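Local coordinates for polyketide synthase associated protein 5 (Mycobacterium tuberculosis, PDB 1Q9J) that probably catalyses the transfer of mycocerosic acids from mycocerosic acid synthase onto phthiocerol and related alcohols, the last step in making dimycocerosate esters, at residues D41-L46 and S103-Q108; L237-A242 and D306-L311; L359-I364 and A382-Q387. One frame throughout, in Å; residues are numbered along the deposited sequence.

Contact 1. Residues D41-L46 and S103-Q108; sequences DAFDAL and SLLHLQ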
ATOM      1  N   ASP A  41      13.066   5.902 -21.778  1.00 58.69           N
ATOM      2  CA  ASP A  41      11.980   6.010 -22.759  1.00 57.81           C
ATOM      3  C   ASP A  41      10.676   5.476 -22.178  1.00 56.18           C
ATOM      4  O   ASP A  41       9.601   6.036 -22.414  1.00 52.54           O
ATOM      5  CB  ASP A  41      12.306   5.219 -24.031  1.00 59.73           C
ATOM      6  CG  ASP A  41      13.415   5.846 -24.832  1.00 58.88           C
ATOM      7  OD1 ASP A  41      13.512   7.092 -24.846  1.00 61.37           O
ATOM      8  OD2 ASP A  41      14.185   5.099 -25.456  1.00 62.42           O
ATOM      9  N   ALA A  42      10.794   4.379 -21.432  1.00 53.09           N
ATOM     10  CA  ALA A  42       9.656   3.730 -20.795  1.00 51.85           C
ATOM     11  C   ALA A  42       9.058   4.673 -19.762  1.00 52.14           C
ATOM     12  O   ALA A  42       7.839   4.869 -19.717  1.00 52.02           O
ATOM     13  CB  ALA A  42      10.094   2.436 -20.139  1.00 49.51           C
ATOM     14  N   PHE A  43       9.919   5.272 -18.944  1.00 49.11           N
ATOM     15  CA  PHE A  43       9.470   6.207 -17.928  1.00 52.13           C
ATOM     16  C   PHE A  43       8.772   7.399 -18.606  1.00 56.49           C
ATOM     17  O   PHE A  43       7.701   7.827 -18.172  1.00 57.86           O
ATOM     18  CB  PHE A  43      10.657   6.681 -17.080  1.00 52.99           C
ATOM     19  CG  PHE A  43      10.267   7.614 -15.970  1.00 55.00           C
ATOM     20  CD1 PHE A  43       9.352   7.230 -15.001  1.00 58.27           C
ATOM     21  CD2 PHE A  43      10.808   8.887 -15.897  1.00 57.56           C
ATOM     22  CE1 PHE A  43       8.982   8.103 -13.969  1.00 60.09           C
ATOM     23  CE2 PHE A  43      10.442   9.765 -14.871  1.00 60.65           C
ATOM     24  CZ  PHE A  43       9.531   9.369 -13.908  1.00 57.92           C
ATOM     25  N   ASP A  44       9.364   7.924 -19.679  1.00 58.76           N
ATOM     26  CA  ASP A  44       8.757   9.054 -20.396  1.00 59.66           C
ATOM     27  C   ASP A  44       7.418   8.654 -21.021  1.00 59.32           C
ATOM     28  O   ASP A  44       6.464   9.442 -21.019  1.00 60.49           O
ATOM     29  CB  ASP A  44       9.680   9.582 -21.511  1.00 61.28           C
ATOM     30  CG  ASP A  44      10.895  10.331 -20.971  1.00 59.33           C
ATOM     31  OD1 ASP A  44      10.737  11.181 -20.061  1.00 62.38           O
ATOM     32  OD2 ASP A  44      12.003  10.097 -21.480  1.00 57.24           O
ATOM     33  N   ALA A  45       7.359   7.439 -21.573  1.00 58.03           N
ATOM     34  CA  ALA A  45       6.137   6.920 -22.216  1.00 57.21           C
ATOM     35  C   ALA A  45       5.033   6.764 -21.167  1.00 57.31           C
ATOM     36  O   ALA A  45       3.879   7.129 -21.398  1.00 54.12           O
ATOM     37  CB  ALA A  45       6.423   5.570 -22.883  1.00 53.16           C
ATOM     38  N   LEU A  46       5.416   6.221 -20.014  1.00 57.01           N
ATOM     39  CA  LEU A  46       4.500   6.033 -18.909  1.00 56.57           C
ATOM     40  C   LEU A  46       3.911   7.393 -18.535  1.00 57.84           C
ATOM     41  O   LEU A  46       2.691   7.565 -18.490  1.00 60.11           O
ATOM     42  CB  LEU A  46       5.247   5.449 -17.713  1.00 55.96           C
ATOM     43  CG  LEU A  46       4.449   5.190 -16.430  1.00 56.23           C
ATOM     44  CD1 LEU A  46       4.022   3.718 -16.382  1.00 55.51           C
ATOM     45  CD2 LEU A  46       5.311   5.526 -15.218  1.00 47.68           C
ATOM     46  N   SER A 103       7.403  18.003  -7.000  1.00 48.69           N
ATOM     47  CA  SER A 103       7.122  16.860  -7.873  1.00 50.74           C
ATOM     48  C   SER A 103       6.380  15.765  -7.097  1.00 52.10           C
ATOM     49  O   SER A 103       6.421  15.739  -5.866  1.00 57.22           O
ATOM     50  CB  SER A 103       8.457  16.331  -8.419  1.00 52.14           C
ATOM     51  OG  SER A 103       8.307  15.202  -9.247  1.00 58.36           O
ATOM     52  N   LEU A 104       5.696  14.860  -7.790  1.00 49.90           N
ATOM     53  CA  LEU A 104       4.986  13.784  -7.083  1.00 44.97           C
ATOM     54  C   LEU A 104       5.447  12.425  -7.570  1.00 46.09           C
ATOM     55  O   LEU A 104       4.939  11.402  -7.132  1.00 49.66           O
ATOM     56  CB  LEU A 104       3.483  13.900  -7.309  1.00 37.25           C
ATOM     57  CG  LEU A 104       2.845  15.210  -6.853  1.00 34.93           C
ATOM     58  CD1 LEU A 104       1.351  15.172  -7.142  1.00 26.31           C
ATOM     59  CD2 LEU A 104       3.087  15.404  -5.369  1.00 35.92           C
ATOM     60  N   LEU A 105       6.421  12.429  -8.469  1.00 44.65           N
ATOM     61  CA  LEU A 105       6.934  11.196  -9.029  1.00 46.76           C
ATOM     62  C   LEU A 105       8.441  11.323  -9.282  1.00 49.85           C
ATOM     63  O   LEU A 105       8.921  12.352  -9.782  1.00 47.20           O
ATOM     64  CB  LEU A 105       6.193  10.891 -10.333  1.00 43.51           C
ATOM     65  CG  LEU A 105       6.571   9.624 -11.101  1.00 45.98           C
ATOM     66  CD1 LEU A 105       6.270   8.390 -10.266  1.00 40.84           C
ATOM     67  CD2 LEU A 105       5.814   9.586 -12.403  1.00 49.64           C
ATOM     68  N   HIS A 106       9.171  10.262  -8.939  1.00 50.75           N
ATOM     69  CA  HIS A 106      10.621  10.205  -9.097  1.00 52.81           C
ATOM     70  C   HIS A 106      11.050   8.774  -9.424  1.00 55.11           C
ATOM     71  O   HIS A 106      10.698   7.832  -8.703  1.00 56.88           O
ATOM     72  CB  HIS A 106      11.317  10.657  -7.802  1.00 52.06           C
ATOM     73  CG  HIS A 106      11.256  12.137  -7.555  1.00 55.82           C
ATOM     74  ND1 HIS A 106      11.913  13.050  -8.347  1.00 56.48           N
ATOM     75  CD2 HIS A 106      10.622  12.856  -6.598  1.00 54.93           C
ATOM     76  CE1 HIS A 106      11.688  14.272  -7.890  1.00 53.59           C
ATOM     77  NE2 HIS A 106      10.908  14.183  -6.831  1.00 57.48           N
ATOM     78  N   LEU A 107      11.789   8.603 -10.518  1.00 55.09           N
ATOM     79  CA  LEU A 107      12.286   7.278 -10.888  1.00 59.90           C
ATOM     80  C   LEU A 107      13.794   7.276 -10.667  1.00 63.14           C
ATOM     81  O   LEU A 107      14.546   7.861 -11.441  1.00 66.06           O
ATOM     82  CB  LEU A 107      11.970   6.941 -12.353  1.00 55.54           C
ATOM     83  CG  LEU A 107      12.477   5.547 -12.759  1.00 53.73           C
ATOM     84  CD1 LEU A 107      12.009   4.517 -11.738  1.00 48.44           C
ATOM     85  CD2 LEU A 107      11.991   5.176 -14.152  1.00 53.79           C
ATOM     86  N   GLN A 108      14.236   6.607  -9.608  1.00 67.27           N
ATOM     87  CA  GLN A 108      15.656   6.565  -9.272  1.00 68.23           C
ATOM     88  C   GLN A 108      16.349   5.229  -9.554  1.00 65.83           C
ATOM     89  O   GLN A 108      16.058   4.223  -8.907  1.00 61.20           O
ATOM     90  CB  GLN A 108      15.826   6.922  -7.797  1.00 71.35           C
ATOM     91  CG  GLN A 108      17.263   7.016  -7.346  1.00 75.93           C
ATOM     92  CD  GLN A 108      17.371   7.050  -5.842  1.00 77.88           C
ATOM     93  OE1 GLN A 108      16.942   6.113  -5.162  1.00 77.99           O
ATOM     94  NE2 GLN A 108      17.948   8.126  -5.307  1.00 80.07           N
TER

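Contact 2. Residues L237-A242 and D306-L311; sequences LNAVVA and DIVATL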
ATOM      1  N   LEU A 237      -3.952 -17.351   3.596  1.00 77.57           N
ATOM      2  CA  LEU A 237      -2.763 -16.851   4.274  1.00 77.46           C
ATOM      3  C   LEU A 237      -3.050 -15.543   4.992  1.00 77.45           C
ATOM      4  O   LEU A 237      -2.795 -15.405   6.189  1.00 75.86           O
ATOM      5  CB  LEU A 237      -1.632 -16.625   3.270  1.00 78.45           C
ATOM      6  CG  LEU A 237      -0.812 -17.854   2.887  1.00 82.33           C
ATOM      7  CD1 LEU A 237       0.089 -17.539   1.697  1.00 83.53           C
ATOM      8  CD2 LEU A 237       0.008 -18.284   4.094  1.00 79.45           C
ATOM      9  N   ASN A 238      -3.585 -14.585   4.242  1.00 76.24           N
ATOM     10  CA  ASN A 238      -3.918 -13.264   4.767  1.00 73.18           C
ATOM     11  C   ASN A 238      -4.827 -13.361   5.977  1.00 69.62           C
ATOM     12  O   ASN A 238      -4.611 -12.686   6.988  1.00 65.22           O
ATOM     13  CB  ASN A 238      -4.603 -12.445   3.674  1.00 76.06           C
ATOM     14  CG  ASN A 238      -3.868 -12.526   2.349  1.00 82.79           C
ATOM     15  OD1 ASN A 238      -2.789 -11.948   2.184  1.00 83.71           O
ATOM     16  ND2 ASN A 238      -4.441 -13.263   1.398  1.00 85.17           N
ATOM     17  N   ALA A 239      -5.850 -14.199   5.860  1.00 70.33           N
ATOM     18  CA  ALA A 239      -6.816 -14.389   6.933  1.00 69.82           C
ATOM     19  C   ALA A 239      -6.124 -14.878   8.196  1.00 69.23           C
ATOM     20  O   ALA A 239      -6.342 -14.341   9.286  1.00 65.77           O
ATOM     21  CB  ALA A 239      -7.873 -15.376   6.502  1.00 70.05           C
ATOM     22  N   VAL A 240      -5.292 -15.902   8.046  1.00 67.60           N
ATOM     23  CA  VAL A 240      -4.567 -16.452   9.181  1.00 66.37           C
ATOM     24  C   VAL A 240      -3.596 -15.404   9.711  1.00 66.12           C
ATOM     25  O   VAL A 240      -3.630 -15.047  10.892  1.00 65.93           O
ATOM     26  CB  VAL A 240      -3.762 -17.689   8.782  1.00 65.50           C
ATOM     27  CG1 VAL A 240      -3.250 -18.386  10.026  1.00 70.16           C
ATOM     28  CG2 VAL A 240      -4.619 -18.617   7.959  1.00 67.82           C
ATOM     29  N   VAL A 241      -2.732 -14.923   8.821  1.00 64.21           N
ATOM     30  CA  VAL A 241      -1.741 -13.913   9.165  1.00 60.78           C
ATOM     31  C   VAL A 241      -2.316 -12.842  10.082  1.00 58.76           C
ATOM     32  O   VAL A 241      -1.666 -12.430  11.044  1.00 63.23           O
ATOM     33  CB  VAL A 241      -1.166 -13.213   7.905  1.00 60.93           C
ATOM     34  CG1 VAL A 241      -0.269 -12.051   8.323  1.00 59.96           C
ATOM     35  CG2 VAL A 241      -0.358 -14.204   7.072  1.00 58.91           C
ATOM     36  N   ALA A 242      -3.532 -12.393   9.797  1.00 52.89           N
ATOM     37  CA  ALA A 242      -4.144 -11.357  10.620  1.00 53.45           C
ATOM     38  C   ALA A 242      -4.377 -11.871  12.033  1.00 55.26           C
ATOM     39  O   ALA A 242      -4.180 -11.149  13.012  1.00 50.53           O
ATOM     40  CB  ALA A 242      -5.462 -10.909   9.999  1.00 55.14           C
ATOM     41  N   ASP A 306     -13.929 -15.658  11.970  1.00 70.79           N
ATOM     42  CA  ASP A 306     -14.856 -14.624  12.381  1.00 70.00           C
ATOM     43  C   ASP A 306     -14.575 -13.333  11.610  1.00 71.74           C
ATOM     44  O   ASP A 306     -15.499 -12.645  11.162  1.00 71.12           O
ATOM     45  CB  ASP A 306     -14.746 -14.389  13.882  1.00 66.89           C
ATOM     46  CG  ASP A 306     -15.808 -13.446  14.390  1.00 69.29           C
ATOM     47  OD1 ASP A 306     -17.005 -13.668  14.090  1.00 70.66           O
ATOM     48  OD2 ASP A 306     -15.453 -12.479  15.092  1.00 71.14           O
ATOM     49  N   ILE A 307     -13.295 -13.006  11.457  1.00 71.14           N
ATOM     50  CA  ILE A 307     -12.916 -11.809  10.720  1.00 69.87           C
ATOM     51  C   ILE A 307     -13.452 -11.917   9.295  1.00 64.64           C
ATOM     52  O   ILE A 307     -14.238 -11.077   8.848  1.00 60.71           O
ATOM     53  CB  ILE A 307     -11.378 -11.634  10.649  1.00 74.23           C
ATOM     54  CG1 ILE A 307     -10.788 -11.589  12.057  1.00 75.74           C
ATOM     55  CG2 ILE A 307     -11.032 -10.334   9.902  1.00 76.77           C
ATOM     56  CD1 ILE A 307      -9.285 -11.384  12.089  1.00 71.58           C
ATOM     57  N   VAL A 308     -13.024 -12.959   8.590  1.00 58.10           N
ATOM     58  CA  VAL A 308     -13.458 -13.157   7.221  1.00 55.32           C
ATOM     59  C   VAL A 308     -14.959 -13.091   7.066  1.00 58.47           C
ATOM     60  O   VAL A 308     -15.462 -12.567   6.075  1.00 62.18           O
ATOM     61  CB  VAL A 308     -13.059 -14.509   6.661  1.00 52.63           C
ATOM     62  CG1 VAL A 308     -13.639 -14.651   5.262  1.00 49.19           C
ATOM     63  CG2 VAL A 308     -11.566 -14.657   6.637  1.00 47.43           C
ATOM     64  N   ALA A 309     -15.682 -13.638   8.030  1.00 59.26           N
ATOM     65  CA  ALA A 309     -17.128 -13.631   7.938  1.00 53.67           C
ATOM     66  C   ALA A 309     -17.641 -12.220   8.095  1.00 50.56           C
ATOM     67  O   ALA A 309     -18.438 -11.759   7.287  1.00 55.00           O
ATOM     68  CB  ALA A 309     -17.729 -14.544   8.999  1.00 50.97           C
ATOM     69  N   THR A 310     -17.168 -11.517   9.117  1.00 47.45           N
ATOM     70  CA  THR A 310     -17.623 -10.138   9.341  1.00 49.08           C
ATOM     71  C   THR A 310     -17.509  -9.257   8.076  1.00 46.98           C
ATOM     72  O   THR A 310     -18.357  -8.409   7.827  1.00 42.52           O
ATOM     73  CB  THR A 310     -16.838  -9.457  10.492  1.00 47.05           C
ATOM     74  OG1 THR A 310     -16.974 -10.221  11.701  1.00 47.73           O
ATOM     75  CG2 THR A 310     -17.383  -8.058  10.739  1.00 43.84           C
ATOM     76  N   LEU A 311     -16.457  -9.468   7.295  1.00 43.08           N
ATOM     77  CA  LEU A 311     -16.263  -8.711   6.089  1.00 40.57           C
ATOM     78  C   LEU A 311     -17.458  -8.915   5.190  1.00 44.16           C
ATOM     79  O   LEU A 311     -18.117  -7.966   4.754  1.00 46.51           O
ATOM     80  CB  LEU A 311     -15.014  -9.184   5.372  1.00 41.43           C
ATOM     81  CG  LEU A 311     -14.731  -8.409   4.073  1.00 43.72           C
ATOM     82  CD1 LEU A 311     -14.762  -6.902   4.336  1.00 32.50           C
ATOM     83  CD2 LEU A 311     -13.393  -8.831   3.497  1.00 33.07           C
TER

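Contact 3. Residues L359-I364 and A382-Q387; sequences LEIEDI and AVYAGQ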
ATOM      1  N   LEU A 359      17.996  -9.673 -17.699  1.00 79.25           N
ATOM      2  CA  LEU A 359      17.687  -8.939 -16.480  1.00 77.31           C
ATOM      3  C   LEU A 359      16.743  -9.792 -15.660  1.00 73.48           C
ATOM      4  O   LEU A 359      15.939 -10.533 -16.207  1.00 72.60           O
ATOM      5  CB  LEU A 359      17.027  -7.598 -16.805  1.00 78.01           C
ATOM      6  CG  LEU A 359      17.537  -6.358 -16.065  1.00 76.75           C
ATOM      7  CD1 LEU A 359      16.705  -5.184 -16.530  1.00 77.44           C
ATOM      8  CD2 LEU A 359      17.441  -6.522 -14.551  1.00 74.90           C
ATOM      9  N   GLU A 360      16.853  -9.697 -14.345  1.00 71.83           N
ATOM     10  CA  GLU A 360      16.007 -10.476 -13.469  1.00 71.55           C
ATOM     11  C   GLU A 360      15.847  -9.768 -12.141  1.00 69.22           C
ATOM     12  O   GLU A 360      16.786  -9.154 -11.633  1.00 72.68           O
ATOM     13  CB  GLU A 360      16.610 -11.868 -13.255  1.00 77.77           C
ATOM     14  CG  GLU A 360      16.261 -12.888 -14.336  1.00 83.59           C
ATOM     15  CD  GLU A 360      17.466 -13.677 -14.824  1.00 89.49           C
ATOM     16  OE1 GLU A 360      18.221 -13.152 -15.675  1.00 92.61           O
ATOM     17  OE2 GLU A 360      17.670 -14.818 -14.350  1.00 92.94           O
ATOM     18  N   ILE A 361      14.647  -9.847 -11.589  1.00 64.84           N
ATOM     19  CA  ILE A 361      14.345  -9.221 -10.315  1.00 61.36           C
ATOM     20  C   ILE A 361      14.785 -10.122  -9.170  1.00 62.91           C
ATOM     21  O   ILE A 361      14.434 -11.295  -9.144  1.00 64.65           O
ATOM     22  CB  ILE A 361      12.844  -8.998 -10.192  1.00 56.49           C
ATOM     23  CG1 ILE A 361      12.365  -8.126 -11.360  1.00 56.55           C
ATOM     24  CG2 ILE A 361      12.519  -8.417  -8.824  1.00 55.97           C
ATOM     25  CD1 ILE A 361      10.869  -7.914 -11.413  1.00 48.49           C
ATOM     26  N   GLU A 362      15.545  -9.587  -8.220  1.00 65.78           N
ATOM     27  CA  GLU A 362      15.997 -10.399  -7.088  1.00 66.93           C
ATOM     28  C   GLU A 362      15.222 -10.101  -5.820  1.00 63.34           C
ATOM     29  O   GLU A 362      15.124 -10.942  -4.933  1.00 62.79           O
ATOM     30  CB  GLU A 362      17.498 -10.192  -6.842  1.00 70.97           C
ATOM     31  CG  GLU A 362      18.357 -10.802  -7.928  1.00 79.77           C
ATOM     32  CD  GLU A 362      18.080 -12.292  -8.109  1.00 87.10           C
ATOM     33  OE1 GLU A 362      18.307 -12.802  -9.234  1.00 89.99           O
ATOM     34  OE2 GLU A 362      17.642 -12.953  -7.130  1.00 88.22           O
ATOM     35  N   ASP A 363      14.675  -8.899  -5.726  1.00 62.70           N
ATOM     36  CA  ASP A 363      13.911  -8.541  -4.542  1.00 65.54           C
ATOM     37  C   ASP A 363      13.038  -7.320  -4.793  1.00 65.50           C
ATOM     38  O   ASP A 363      13.336  -6.501  -5.660  1.00 65.35           O
ATOM     39  CB  ASP A 363      14.862  -8.284  -3.368  1.00 67.71           C
ATOM     40  CG  ASP A 363      14.139  -8.194  -2.052  1.00 72.55           C
ATOM     41  OD1 ASP A 363      12.926  -8.522  -2.037  1.00 71.59           O
ATOM     42  OD2 ASP A 363      14.778  -7.803  -1.041  1.00 71.41           O
ATOM     43  N   ILE A 364      11.949  -7.214  -4.041  1.00 65.92           N
ATOM     44  CA  ILE A 364      11.028  -6.093  -4.177  1.00 66.67           C
ATOM     45  C   ILE A 364      10.598  -5.605  -2.798  1.00 67.09           C
ATOM     46  O   ILE A 364       9.796  -6.253  -2.130  1.00 67.48           O
ATOM     47  CB  ILE A 364       9.777  -6.505  -4.992  1.00 66.64           C
ATOM     48  CG1 ILE A 364      10.117  -6.525  -6.483  1.00 68.23           C
ATOM     49  CG2 ILE A 364       8.623  -5.564  -4.705  1.00 67.97           C
ATOM     50  CD1 ILE A 364       8.963  -6.932  -7.388  1.00 66.14           C
ATOM     51  N   ALA A 382       3.102 -10.382   2.203  1.00 51.31           N
ATOM     52  CA  ALA A 382       3.102 -10.701   0.783  1.00 54.99           C
ATOM     53  C   ALA A 382       3.913 -11.972   0.547  1.00 58.68           C
ATOM     54  O   ALA A 382       4.847 -12.286   1.293  1.00 60.99           O
ATOM     55  CB  ALA A 382       3.677  -9.548  -0.027  1.00 50.34           C
ATOM     56  N   VAL A 383       3.547 -12.712  -0.490  1.00 59.84           N
ATOM     57  CA  VAL A 383       4.254 -13.937  -0.801  1.00 60.32           C
ATOM     58  C   VAL A 383       5.131 -13.719  -2.018  1.00 63.72           C
ATOM     59  O   VAL A 383       4.658 -13.667  -3.157  1.00 60.78           O
ATOM     60  CB  VAL A 383       3.269 -15.071  -1.044  1.00 59.40           C
ATOM     61  CG1 VAL A 383       4.017 -16.369  -1.310  1.00 56.56           C
ATOM     62  CG2 VAL A 383       2.370 -15.209   0.168  1.00 57.33           C
ATOM     63  N   TYR A 384       6.421 -13.580  -1.748  1.00 65.47           N
ATOM     64  CA  TYR A 384       7.408 -13.348  -2.783  1.00 67.41           C
ATOM     65  C   TYR A 384       8.074 -14.676  -3.082  1.00 67.77           C
ATOM     66  O   TYR A 384       8.489 -15.386  -2.168  1.00 70.05           O
ATOM     67  CB  TYR A 384       8.456 -12.336  -2.292  1.00 70.04           C
ATOM     68  CG  TYR A 384       9.420 -11.869  -3.364  1.00 69.88           C
ATOM     69  CD1 TYR A 384       9.155 -10.733  -4.124  1.00 68.43           C
ATOM     70  CD2 TYR A 384      10.565 -12.605  -3.666  1.00 72.61           C
ATOM     71  CE1 TYR A 384      10.003 -10.346  -5.163  1.00 72.07           C
ATOM     72  CE2 TYR A 384      11.419 -12.228  -4.705  1.00 74.58           C
ATOM     73  CZ  TYR A 384      11.128 -11.101  -5.453  1.00 73.04           C
ATOM     74  OH  TYR A 384      11.939 -10.765  -6.515  1.00 73.44           O
ATOM     75  N   ALA A 385       8.145 -15.020  -4.362  1.00 66.89           N
ATOM     76  CA  ALA A 385       8.789 -16.258  -4.772  1.00 66.73           C
ATOM     77  C   ALA A 385       8.341 -17.437  -3.917  1.00 65.80           C
ATOM     78  O   ALA A 385       9.150 -18.285  -3.528  1.00 63.40           O
ATOM     79  CB  ALA A 385      10.299 -16.096  -4.678  1.00 68.72           C
ATOM     80  N   GLY A 386       7.048 -17.488  -3.625  1.00 65.07           N
ATOM     81  CA  GLY A 386       6.529 -18.562  -2.808  1.00 68.00           C
ATOM     82  C   GLY A 386       7.022 -18.508  -1.373  1.00 68.87           C
ATOM     83  O   GLY A 386       7.156 -19.536  -0.706  1.00 70.25           O
ATOM     84  N   GLN A 387       7.299 -17.305  -0.890  1.00 68.15           N
ATOM     85  CA  GLN A 387       7.767 -17.128   0.478  1.00 65.56           C
ATOM     86  C   GLN A 387       6.995 -15.972   1.094  1.00 62.06           C
ATOM     87  O   GLN A 387       6.959 -14.874   0.540  1.00 63.29           O
ATOM     88  CB  GLN A 387       9.265 -16.820   0.487  1.00 68.22           C
ATOM     89  CG  GLN A 387      10.076 -17.741  -0.424  1.00 74.82           C
ATOM     90  CD  GLN A 387      11.566 -17.392  -0.458  1.00 76.88           C
ATOM     91  OE1 GLN A 387      12.238 -17.393   0.580  1.00 71.74           O
ATOM     92  NE2 GLN A 387      12.090 -17.104  -1.657  1.00 77.08           N
TER

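Contact 1. Residues D41-L46 and S103-Q108
F43 and L107 carry this buried contact, the phenyl ring of the helix lying under the leucine of the strand. L107 CB sits over the middle of one ring face, 3.7 Å from the F43 centroid and 14° off the ring normal, a CH-pi contact. The branch of the same leucine continues past the ring toward its root, with L107 CD2 3.5 Å from F43 CD1, so that the two side chains run past one another in opposite senses. L105 comes in more obliquely at the far end, where its CD2 lies 3.8 Å from F43 CE1. F43 leaves the helix already directed at the strand, and its chi1 of -178°, with CG beside the carbonyl carbon, lays the ring against the two leucines.

L105 and L107 both point at the helix while H106 between them points away, as alternation along a strand requires. Backbone bonds of H106 with Y121 and Q108 with T119 hold the strand against strand 117-123, and I77 packs on both F43 and L107. Helix 36-49 is thereby seated on strand 105-110 of a mixed sheet by hydrophobic side chains, helix-on-sheet packing consistent with the CoA-dependent acyltransferase fold, the protein's two domains being related.

Contact 2. Residues L237-A242 and D306-L311
A239 and A242 meet V308 and I307 in a sparse, partly buried helix-helix contact made of apolar carbon alone. It joins the first turns of helix 237-253 to the middle of helix 300-317. The backbones come closest at A239 and V308, whose CA atoms are 6.8 Å apart, a spacing that the single methyl of the alanine permits. That methyl meets one branch of the valine: A239 CB lies 3.8 Å from V308 CG2. The branch that touches is the one beside the backbone N, since CG1 stands anti to that nitrogen (chi1 176°). One turn further along the first helix, A242 CB faces the tip of an isoleucine, I307 CD1, at a looser 4.4 Å.

Both helices rest on the six-stranded mixed sheet, and strand 260-267 serves them jointly, with Y262 against A242 and Y264 against I307. The contact is thus the lateral packing of two neighbouring helices on a shared sheet, as expected in an alpha/beta layered domain. I307 also touches Y290 of strand 285-292, whose hydroxyl is hydrogen-bonded to D306 OD2. Within helix 300-317, D306 O is gripped twice by T310: the backbone N and OG1 reach it from opposite faces of its plane, OG1 at 2.9 Å and 38° out of that plane. V308 also lies close to R312, which is thought to matter for recognition of the acyl carrier domain of mycocerosic acid synthase.

Contact 3. Residues L359-I364 and A382-Q387
Y384, the first residue of a type I' turn that closes a beta hairpin, reaches across to I361 and I364 on the edge strand of a different sheet, close to a classic beta bulge. In that bulge E362 and D363 both face Q29 of strand 23-31. The two strand segments run nearly antiparallel, at 164°, but their axes stay 9.5 Å apart, so side chains and not backbone bonds join them. Y384 and Q387 bond in both directions across the turn, Y384 N to Q387 O at 2.7 Å and a weak return bond from Q387 N to Y384 O.

A chi1 of -172° turns the ring of Y384 away from its own N and carries it to the bulged backbone. The side chains of Y384 and I364 cross at about a right angle, with Y384 CE1 3.9 Å from I364 CB, oblique to the ring. D363 CA and E362 O also approach the ring obliquely. The acids of the bulge direct their charges elsewhere: E362 pairs with R31, and D363 with K365 and R215. At the phenol end the contact is one of packing, for although D363 N is 3.4 Å from Y384 OH, the angle is too poor for a hydrogen bond. The nearest carbon there is the branch methyl of the isoleucine, I361 CG2, 3.3 Å from Y384 OH.

In the fold
Contact 1 is fully buried, contact 2 partly so, and contact 3 lies at the surface. Contacts 1 and 3 reach different strands of one five-stranded sheet: the first packs a helix on strand 105-110, while the third uses its outermost strand 360-368 to meet a hairpin of the six-stranded sheet. Contact 2 lies on that second sheet and touches contact 3 where L237 packs on V383, whereas contacts 1 and 2 are separated by about 25 Å between nearest atoms. Chemistry follows position: an aromatic face and leucines in a buried helix-sheet interface, alanine methyls against valine and isoleucine between helices, and a tyrosine packed on a bulged edge strand where the sheets meet.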